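Long-range contacts in manganese-binding protein (Chlamydia trachomatis, PDB 6NSI), which binds iron, manganese and nickel ions, with a preference for ferrous iron, and delivers them to the membrane permease of an ABC transporter for import: residues Ala113-Ala118 / Gln138-Met143; Arg148-Ser153 / His272-Ile277; Val223-Leu228 / Thr278-Gly283. All blocks are in the same frame, centred on the assembly; numbering follows the deposited sequence.

Contact 1: residues Ala113-Ala118 / Gln138-Met143; sequences AVKEMA and QILSEM
V114 is at the centre of the apolar contact, each of its methyl groups meeting a different part of the facing helix. CG1 lies 3.9 Å from CD2 of L140 and rather farther, 4.2 Å, from CG2 of I139, while CG2 meets the thioether of M143, with 3.7 Å to CE of that methionine. A valine suits the place because its branch at CB puts one methyl on L140 and I139 and the other on M143. The torsion decides the split: CG1 stands anti to the backbone N (chi1 169°), which leaves CG2 beside that nitrogen, on the methionine's side. V114 and L140 slide past each other in opposite directions, and I139 lies across the valine at about a right angle. In the unbranched M143 the bend at chi3 (74°) brings CE beside CG2 of V114, next to the sulfur. The two segments belong to helices 107-124 and 129-154, an antiparallel helical hairpin whose local axes run 10.4 Å apart at 179°. K115, an exposed residue, bends at chi3 and chi4, and its NZ comes to 3.9 Å from CD2 of L140. Behind this layer, C14 of helix 9-19 touches V114, and F267 of helix 266-280 packs on both I139 and M143. Away from V114, Q138 NE2 donates to OE1 of E142 at 2.9 Å, and R17 forms a salt bridge with that same carboxylate oxygen.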
loop_
_atom_site.group_PDB
_atom_site.type_symbol
_atom_site.label_atom_id
_atom_site.label_comp_id
_atom_site.label_asym_id
_atom_site.label_seq_id
_atom_site.Cartn_x
_atom_site.Cartn_y
_atom_site.Cartn_z
ATOM N N ALA A 113 4.817 2.645 10.765
ATOM C CA ALA A 113 4.065 3.847 10.416
ATOM C C ALA A 113 3.023 4.167 11.481
ATOM O O ALA A 113 2.880 5.319 11.908
ATOM C CB ALA A 113 3.394 3.663 9.050
ATOM N N VAL A 114 2.273 3.156 11.919
ATOM C CA VAL A 114 1.273 3.389 12.952
ATOM C C VAL A 114 1.931 3.840 14.252
ATOM O O VAL A 114 1.371 4.673 14.983
ATOM C CB VAL A 114 0.413 2.127 13.129
ATOM C CG1 VAL A 114 -0.454 2.233 14.363
ATOM C CG2 VAL A 114 -0.452 1.922 11.881
ATOM N N LYS A 115 3.149 3.369 14.508
ATOM C CA LYS A 115 3.886 3.803 15.718
ATOM C C LYS A 115 4.102 5.310 15.634
ATOM O O LYS A 115 3.958 5.963 16.643
ATOM C CB LYS A 115 5.214 3.063 15.870
ATOM C CG LYS A 115 5.561 2.696 17.304
ATOM C CD LYS A 115 6.792 1.848 17.430
ATOM C CE LYS A 115 6.750 0.656 16.504
ATOM N NZ LYS A 115 5.738 -0.338 16.925
ATOM N N GLU A 116 4.436 5.818 14.452
ATOM C CA GLU A 116 4.633 7.253 14.281
ATOM C C GLU A 116 3.315 8.008 14.393
ATOM O O GLU A 116 3.273 9.106 14.957
ATOM C CB GLU A 116 5.294 7.538 12.934
ATOM C CG GLU A 116 6.641 6.866 12.760
ATOM C CD GLU A 116 7.652 7.337 13.781
ATOM O OE1 GLU A 116 7.713 8.557 14.053
ATOM O OE2 GLU A 116 8.382 6.480 14.318
ATOM N N MET A 117 2.231 7.446 13.848
ATOM C CA MET A 117 0.911 8.042 14.029
ATOM C C MET A 117 0.598 8.241 15.508
ATOM O O MET A 117 0.247 9.346 15.935
ATOM C CB MET A 117 -0.163 7.168 13.392
ATOM C CG MET A 117 -0.014 6.916 11.884
ATOM S SD MET A 117 -1.410 5.910 11.349
ATOM C CE MET A 117 -0.724 5.043 9.922
ATOM N N ALA A 118 0.701 7.171 16.301
ATOM C CA ALA A 118 0.426 7.264 17.734
ATOM C C ALA A 118 1.287 8.328 18.399
ATOM O O ALA A 118 0.782 9.182 19.142
ATOM C CB ALA A 118 0.658 5.909 18.398
ATOM N N GLN A 138 -3.054 -1.818 21.380
ATOM C CA GLN A 138 -3.939 -2.864 20.884
ATOM C C GLN A 138 -3.778 -3.056 19.378
ATOM O O GLN A 138 -3.556 -4.180 18.913
ATOM C CB GLN A 138 -5.388 -2.544 21.244
ATOM C CG GLN A 138 -6.324 -3.731 21.086
ATOM C CD GLN A 138 -5.748 -5.029 21.659
ATOM O OE1 GLN A 138 -5.137 -5.038 22.734
ATOM N NE2 GLN A 138 -5.955 -6.134 20.943
ATOM N N ILE A 139 -3.870 -1.977 18.594
ATOM C CA ILE A 139 -3.821 -2.161 17.144
ATOM C C ILE A 139 -2.438 -2.637 16.711
ATOM O O ILE A 139 -2.311 -3.485 15.817
ATOM C CB ILE A 139 -4.254 -0.878 16.402
ATOM C CG1 ILE A 139 -4.332 -1.148 14.891
ATOM C CG2 ILE A 139 -3.338 0.295 16.712
ATOM C CD1 ILE A 139 -5.118 -2.420 14.560
ATOM N N LEU A 140 -1.385 -2.134 17.361
ATOM C CA LEU A 140 -0.028 -2.541 17.007
ATOM C C LEU A 140 0.193 -4.036 17.226
ATOM O O LEU A 140 0.861 -4.693 16.418
ATOM C CB LEU A 140 0.991 -1.736 17.804
ATOM C CG LEU A 140 1.243 -0.310 17.314
ATOM C CD1 LEU A 140 2.041 0.482 18.374
ATOM C CD2 LEU A 140 1.961 -0.350 15.979
ATOM N N SER A 141 -0.342 -4.593 18.316
ATOM C CA SER A 141 -0.176 -6.030 18.531
ATOM C C SER A 141 -1.083 -6.838 17.612
ATOM O O SER A 141 -0.754 -7.978 17.248
ATOM C CB SER A 141 -0.451 -6.383 19.989
ATOM O OG SER A 141 -1.816 -6.177 20.277
ATOM N N GLU A 142 -2.230 -6.274 17.232
ATOM C CA GLU A 142 -3.066 -6.932 16.239
ATOM C C GLU A 142 -2.374 -6.961 14.878
ATOM O O GLU A 142 -2.452 -7.964 14.156
ATOM C CB GLU A 142 -4.421 -6.232 16.163
ATOM C CG GLU A 142 -5.372 -6.592 17.300
ATOM C CD GLU A 142 -6.645 -5.759 17.292
ATOM O OE1 GLU A 142 -7.092 -5.322 18.374
ATOM O OE2 GLU A 142 -7.202 -5.525 16.201
ATOM N N MET A 143 -1.661 -5.880 14.531
ATOM C CA MET A 143 -0.950 -5.815 13.254
ATOM C C MET A 143 0.257 -6.745 13.236
ATOM O O MET A 143 0.587 -7.308 12.184
ATOM C CB MET A 143 -0.514 -4.374 12.955
ATOM C CG MET A 143 -1.654 -3.409 12.684
ATOM S SD MET A 143 -1.130 -1.675 12.585
ATOM C CE MET A 143 -0.324 -1.659 10.978
#

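Contact 2: residues Arg148-Ser153 / His272-Ile277; sequences RWAARS and HNVRTI
The carbonyl O of W149 accepts two bonds from S153, one from the backbone N and one from OG at 2.9 Å, and the two donors arrive from opposite faces of the carbonyl plane. The small serine can fold back in this way, and its OG also sits 3.4 Å above the plane of the W149 ring, offset toward the rim, while its CB lies 4.2 Å from CG1 of V274 across the contact. The indole reaches over to V274 tip to tip, its CH2 3.7 Å from CG1 of the valine. CG of the tryptophan stands anti to the backbone N (chi1 167°), and the long ring beyond it reaches V274. A150, by contrast, offers just a methyl, CB standing 3.9 Å from CG2 of V274, which lets the backbones come close at this point: the CA atoms of A150 and V274 are 6.3 Å apart. This is parallel helix packing, helices 129-154 and 266-280 running 10.2 Å apart at 8° over these segments. At the exposed edge of the contact R275 lies across the indole: W149 CZ2 is 4.0 Å above the centre of its guanidinium, the two planes inclined by 42°. The buried polar end of the indole, NE1, is bonded to O of L286, and the N of L286 is paired with S153 OG, so L286, near the C-terminus, bonds to both side chains. F174 of helix 172-178 also touches V274.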
loop_
_atom_site.group_PDB
_atom_site.type_symbol
_atom_site.label_atom_id
_atom_site.label_comp_id
_atom_site.label_asym_id
_atom_site.label_seq_id
_atom_site.Cartn_x
_atom_site.Cartn_y
_atom_site.Cartn_z
ATOM N N ARG A 148 2.415 -11.871 11.060
ATOM C CA ARG A 148 2.777 -13.280 11.178
ATOM C C ARG A 148 1.840 -14.153 10.356
ATOM O O ARG A 148 2.287 -15.080 9.667
ATOM C CB ARG A 148 2.739 -13.722 12.652
ATOM C CG ARG A 148 3.943 -13.305 13.486
ATOM C CD ARG A 148 3.990 -14.029 14.850
ATOM N NE ARG A 148 2.794 -13.795 15.660
ATOM C CZ ARG A 148 2.584 -12.712 16.412
ATOM N NH1 ARG A 148 3.488 -11.737 16.461
ATOM N NH2 ARG A 148 1.457 -12.596 17.109
ATOM N N TRP A 149 0.530 -13.891 10.450
ATOM C CA TRP A 149 -0.453 -14.646 9.679
ATOM C C TRP A 149 -0.186 -14.542 8.180
ATOM O O TRP A 149 -0.267 -15.541 7.455
ATOM C CB TRP A 149 -1.865 -14.151 9.997
ATOM C CG TRP A 149 -2.895 -14.668 9.026
ATOM C CD1 TRP A 149 -3.474 -15.909 9.020
ATOM C CD2 TRP A 149 -3.450 -13.963 7.906
ATOM N NE1 TRP A 149 -4.366 -16.013 7.979
ATOM C CE2 TRP A 149 -4.368 -14.836 7.276
ATOM C CE3 TRP A 149 -3.265 -12.677 7.380
ATOM C CZ2 TRP A 149 -5.099 -14.467 6.133
ATOM C CZ3 TRP A 149 -3.996 -12.301 6.256
ATOM C CH2 TRP A 149 -4.904 -13.197 5.642
ATOM N N ALA A 150 0.118 -13.335 7.696
ATOM C CA ALA A 150 0.391 -13.145 6.269
ATOM C C ALA A 150 1.634 -13.919 5.846
ATOM O O ALA A 150 1.619 -14.655 4.850
ATOM C CB ALA A 150 0.553 -11.654 5.957
ATOM N N ALA A 151 2.722 -13.776 6.616
ATOM C CA ALA A 151 3.968 -14.441 6.264
ATOM C C ALA A 151 3.783 -15.949 6.237
ATOM O O ALA A 151 4.267 -16.625 5.325
ATOM C CB ALA A 151 5.064 -14.039 7.248
ATOM N N ARG A 152 3.045 -16.488 7.211
ATOM C CA ARG A 152 2.812 -17.925 7.255
ATOM C C ARG A 152 1.944 -18.383 6.089
ATOM O O ARG A 152 2.250 -19.396 5.443
ATOM C CB ARG A 152 2.177 -18.314 8.595
ATOM C CG ARG A 152 3.173 -18.400 9.763
ATOM C CD ARG A 152 2.507 -18.128 11.125
ATOM N NE ARG A 152 1.052 -18.311 11.062
ATOM C CZ ARG A 152 0.153 -17.599 11.751
ATOM N NH1 ARG A 152 0.539 -16.629 12.578
ATOM N NH2 ARG A 152 -1.147 -17.854 11.601
ATOM N N SER A 153 0.861 -17.654 5.800
ATOM C CA SER A 153 -0.008 -18.027 4.685
ATOM C C SER A 153 0.730 -17.927 3.357
ATOM O O SER A 153 0.693 -18.851 2.534
ATOM C CB SER A 153 -1.255 -17.142 4.658
ATOM O OG SER A 153 -2.014 -17.276 5.849
ATOM N N HIS A 272 -7.830 -9.584 2.654
ATOM C CA HIS A 272 -8.344 -10.019 1.358
ATOM C C HIS A 272 -7.220 -10.181 0.338
ATOM O O HIS A 272 -7.205 -11.152 -0.435
ATOM C CB HIS A 272 -9.387 -9.029 0.827
ATOM C CG HIS A 272 -9.710 -9.229 -0.624
ATOM N ND1 HIS A 272 -10.811 -9.944 -1.053
ATOM C CD2 HIS A 272 -9.057 -8.834 -1.747
ATOM C CE1 HIS A 272 -10.829 -9.966 -2.375
ATOM N NE2 HIS A 272 -9.771 -9.307 -2.820
ATOM N N ASN A 273 -6.285 -9.220 0.300
ATOM C CA ASN A 273 -5.171 -9.307 -0.640
ATOM C C ASN A 273 -4.344 -10.559 -0.383
ATOM O O ASN A 273 -3.950 -11.256 -1.323
ATOM C CB ASN A 273 -4.290 -8.065 -0.530
ATOM C CG ASN A 273 -4.857 -6.867 -1.288
ATOM O OD1 ASN A 273 -5.764 -6.998 -2.118
ATOM N ND2 ASN A 273 -4.308 -5.698 -1.014
ATOM N N VAL A 274 -4.068 -10.853 0.892
ATOM C CA VAL A 274 -3.247 -12.017 1.214
ATOM C C VAL A 274 -3.984 -13.302 0.859
ATOM O O VAL A 274 -3.398 -14.228 0.289
ATOM C CB VAL A 274 -2.830 -11.979 2.699
ATOM C CG1 VAL A 274 -2.220 -13.321 3.125
ATOM C CG2 VAL A 274 -1.835 -10.836 2.931
ATOM N N ARG A 275 -5.278 -13.381 1.193
ATOM C CA ARG A 275 -6.078 -14.550 0.836
ATOM C C ARG A 275 -6.093 -14.759 -0.674
ATOM O O ARG A 275 -5.850 -15.865 -1.160
ATOM C CB ARG A 275 -7.509 -14.387 1.355
ATOM C CG ARG A 275 -7.674 -14.655 2.843
ATOM C CD ARG A 275 -9.119 -14.404 3.333
ATOM N NE ARG A 275 -9.121 -13.784 4.658
ATOM C CZ ARG A 275 -9.117 -14.468 5.802
ATOM N NH1 ARG A 275 -9.129 -15.802 5.778
ATOM N NH2 ARG A 275 -9.106 -13.827 6.973
ATOM N N THR A 276 -6.390 -13.690 -1.423
ATOM C CA THR A 276 -6.433 -13.763 -2.878
ATOM C C THR A 276 -5.097 -14.234 -3.456
ATOM O O THR A 276 -5.049 -15.184 -4.243
ATOM C CB THR A 276 -6.840 -12.396 -3.437
ATOM O OG1 THR A 276 -8.130 -12.058 -2.905
ATOM C CG2 THR A 276 -6.916 -12.409 -4.995
ATOM N N ILE A 277 -3.995 -13.607 -3.048
ATOM C CA ILE A 277 -2.705 -13.986 -3.623
ATOM C C ILE A 277 -2.333 -15.413 -3.222
ATOM O O ILE A 277 -1.880 -16.207 -4.057
ATOM C CB ILE A 277 -1.637 -12.955 -3.212
ATOM C CG1 ILE A 277 -1.957 -11.618 -3.900
ATOM C CG2 ILE A 277 -0.189 -13.459 -3.529
ATOM C CD1 ILE A 277 -1.009 -10.519 -3.560
#

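Contact 3: residues Val223-Leu228 / Thr278-Gly283; sequences VEVVFL and TEELGG
V225 and F227 on one side and E280 and L281 on the other make the close part of the contact, where strand 225-226 and the residue after it meet the C-terminal end of helix 266-280. CG1 of V225 is 3.7 Å from CD2 of L281 and also 3.6 Å from the carbonyl O of E280. That methyl lies between the backbone N and the carbonyl carbon of its own residue (chi1 51°), with CG2 left to face the glutamate side chain. F227 adds its ring tip: CZ is 3.8 Å from CB of E280, and CG of L281 approaches at the ring edge, near its plane, 4.1 Å from CZ. A phenylalanine suits this place because its flat apolar ring reaches these aliphatic carbons. Beyond L281 the chain turns away toward solvent, and G282 and G283 add nothing to the packing. They close a Schellman motif instead, G283 N bonding to T278 O at 2.8 Å and G282 N to E279 O at 3.3 Å; G282, the C-prime residue, takes the positive phi (100°) that glycine adopts readily. E280 belongs to both regimes: its CB and CG are apolar methylene groups against F227, whereas the carboxylate, beyond the bend at chi2 (-83°), bonds to the backbone N of K254 and makes a salt bridge with R251. Hydrophobic packing thus joins the helix end to strand 225-226, while the glutamate's charge, probably stabilised by R251, ties it to the adjoining strand 251-252.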
loop_
_atom_site.group_PDB
_atom_site.type_symbol
_atom_site.label_atom_id
_atom_site.label_comp_id
_atom_site.label_asym_id
_atom_site.label_seq_id
_atom_site.Cartn_x
_atom_site.Cartn_y
_atom_site.Cartn_z
ATOM N N VAL A 223 3.920 -18.270 -15.241
ATOM C CA VAL A 223 2.870 -17.692 -14.422
ATOM C C VAL A 223 1.517 -18.113 -14.990
ATOM O O VAL A 223 1.277 -17.994 -16.197
ATOM C CB VAL A 223 3.019 -16.158 -14.397
ATOM C CG1 VAL A 223 1.875 -15.525 -13.671
ATOM C CG2 VAL A 223 4.343 -15.733 -13.770
ATOM N N GLU A 224 0.613 -18.593 -14.128
ATOM C CA GLU A 224 -0.682 -19.054 -14.607
ATOM C C GLU A 224 -1.807 -18.061 -14.361
ATOM O O GLU A 224 -2.869 -18.183 -14.986
ATOM C CB GLU A 224 -1.056 -20.389 -13.948
ATOM C CG GLU A 224 -0.051 -21.494 -14.162
ATOM C CD GLU A 224 -0.283 -22.648 -13.197
ATOM O OE1 GLU A 224 -1.455 -23.049 -13.014
ATOM O OE2 GLU A 224 0.696 -23.123 -12.589
ATOM N N VAL A 225 -1.599 -17.084 -13.479
ATOM C CA VAL A 225 -2.638 -16.138 -13.115
ATOM C C VAL A 225 -2.014 -14.758 -12.927
ATOM O O VAL A 225 -0.867 -14.621 -12.484
ATOM C CB VAL A 225 -3.386 -16.623 -11.843
ATOM C CG1 VAL A 225 -2.389 -16.970 -10.762
ATOM C CG2 VAL A 225 -4.407 -15.591 -11.374
ATOM N N VAL A 226 -2.782 -13.727 -13.292
ATOM C CA VAL A 226 -2.395 -12.335 -13.113
ATOM C C VAL A 226 -3.508 -11.642 -12.331
ATOM O O VAL A 226 -4.656 -12.081 -12.329
ATOM C CB VAL A 226 -2.148 -11.649 -14.473
ATOM C CG1 VAL A 226 -1.119 -12.439 -15.286
ATOM C CG2 VAL A 226 -3.456 -11.553 -15.260
ATOM N N PHE A 227 -3.171 -10.531 -11.681
ATOM C CA PHE A 227 -4.074 -9.907 -10.718
ATOM C C PHE A 227 -4.496 -8.510 -11.173
ATOM O O PHE A 227 -3.678 -7.585 -11.188
ATOM C CB PHE A 227 -3.419 -9.833 -9.340
ATOM C CG PHE A 227 -3.116 -11.182 -8.738
ATOM C CD1 PHE A 227 -1.932 -11.854 -9.060
ATOM C CD2 PHE A 227 -4.010 -11.779 -7.850
ATOM C CE1 PHE A 227 -1.635 -13.098 -8.487
ATOM C CE2 PHE A 227 -3.717 -13.047 -7.268
ATOM C CZ PHE A 227 -2.540 -13.693 -7.594
ATOM N N LEU A 228 -5.784 -8.353 -11.458
ATOM C CA LEU A 228 -6.396 -7.040 -11.635
ATOM C C LEU A 228 -6.442 -6.296 -10.314
ATOM O O LEU A 228 -6.483 -6.907 -9.247
ATOM C CB LEU A 228 -7.826 -7.189 -12.157
ATOM C CG LEU A 228 -7.931 -7.948 -13.479
ATOM C CD1 LEU A 228 -9.376 -8.374 -13.720
ATOM C CD2 LEU A 228 -7.464 -7.041 -14.582
ATOM N N THR A 278 -2.541 -15.775 -1.952
ATOM C CA THR A 278 -2.189 -17.125 -1.499
ATOM C C THR A 278 -2.977 -18.186 -2.261
ATOM O O THR A 278 -2.403 -19.159 -2.770
ATOM C CB THR A 278 -2.426 -17.263 0.014
ATOM O OG1 THR A 278 -1.671 -16.268 0.713
ATOM C CG2 THR A 278 -1.981 -18.643 0.526
ATOM N N GLU A 279 -4.298 -18.007 -2.374
ATOM C CA GLU A 279 -5.114 -19.042 -3.009
ATOM C C GLU A 279 -4.799 -19.171 -4.493
ATOM O O GLU A 279 -4.697 -20.288 -5.022
ATOM C CB GLU A 279 -6.603 -18.740 -2.814
ATOM C CG GLU A 279 -7.163 -19.211 -1.483
ATOM C CD GLU A 279 -8.613 -18.799 -1.283
ATOM O OE1 GLU A 279 -9.217 -18.227 -2.224
ATOM O OE2 GLU A 279 -9.142 -19.042 -0.176
ATOM N N GLU A 280 -4.648 -18.043 -5.191
ATOM C CA GLU A 280 -4.484 -18.115 -6.641
ATOM C C GLU A 280 -3.110 -18.636 -7.034
ATOM O O GLU A 280 -2.981 -19.274 -8.088
ATOM C CB GLU A 280 -4.731 -16.747 -7.275
ATOM C CG GLU A 280 -6.175 -16.252 -7.118
ATOM C CD GLU A 280 -7.126 -16.810 -8.168
ATOM O OE1 GLU A 280 -8.217 -16.224 -8.349
ATOM O OE2 GLU A 280 -6.786 -17.837 -8.814
ATOM N N LEU A 281 -2.080 -18.379 -6.221
ATOM C CA LEU A 281 -0.731 -18.888 -6.482
ATOM C C LEU A 281 -0.487 -20.290 -5.900
ATOM O O LEU A 281 0.638 -20.805 -5.976
ATOM C CB LEU A 281 0.317 -17.900 -5.961
ATOM C CG LEU A 281 0.260 -16.572 -6.762
ATOM C CD1 LEU A 281 1.361 -15.640 -6.326
ATOM C CD2 LEU A 281 0.374 -16.843 -8.233
ATOM N N GLY A 282 -1.510 -20.926 -5.347
ATOM C CA GLY A 282 -1.433 -22.336 -5.024
ATOM C C GLY A 282 -1.161 -22.662 -3.575
ATOM O O GLY A 282 -0.936 -23.841 -3.260
ATOM N N GLY A 283 -1.168 -21.664 -2.684
ATOM C CA GLY A 283 -0.978 -21.893 -1.268
ATOM C C GLY A 283 -2.274 -22.212 -0.550
ATOM O O GLY A 283 -3.333 -22.407 -1.152
#

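Overall arrangement
Contacts 1 and 2 share helix 129-154, and contacts 2 and 3 share helix 266-280, so the three follow one another through two shared helices. Centres of contacts 1 and 2 lie 19 Å apart and those of 2 and 3 only 12 Å. Only contacts 2 and 3 touch; contact 1 is about 5 Å from contact 2 at the nearest atoms, and its centre is 30 Å from that of contact 3. Contact 1 closes in sequence before the others open, while the segments of 2 and 3 alternate. F227 reaches I277 where the latter two meet, and its side chain is about 14 Å from the bound iron. The long helix 129-154 is consistent with the rigid linking helix that limits domain movement in this family.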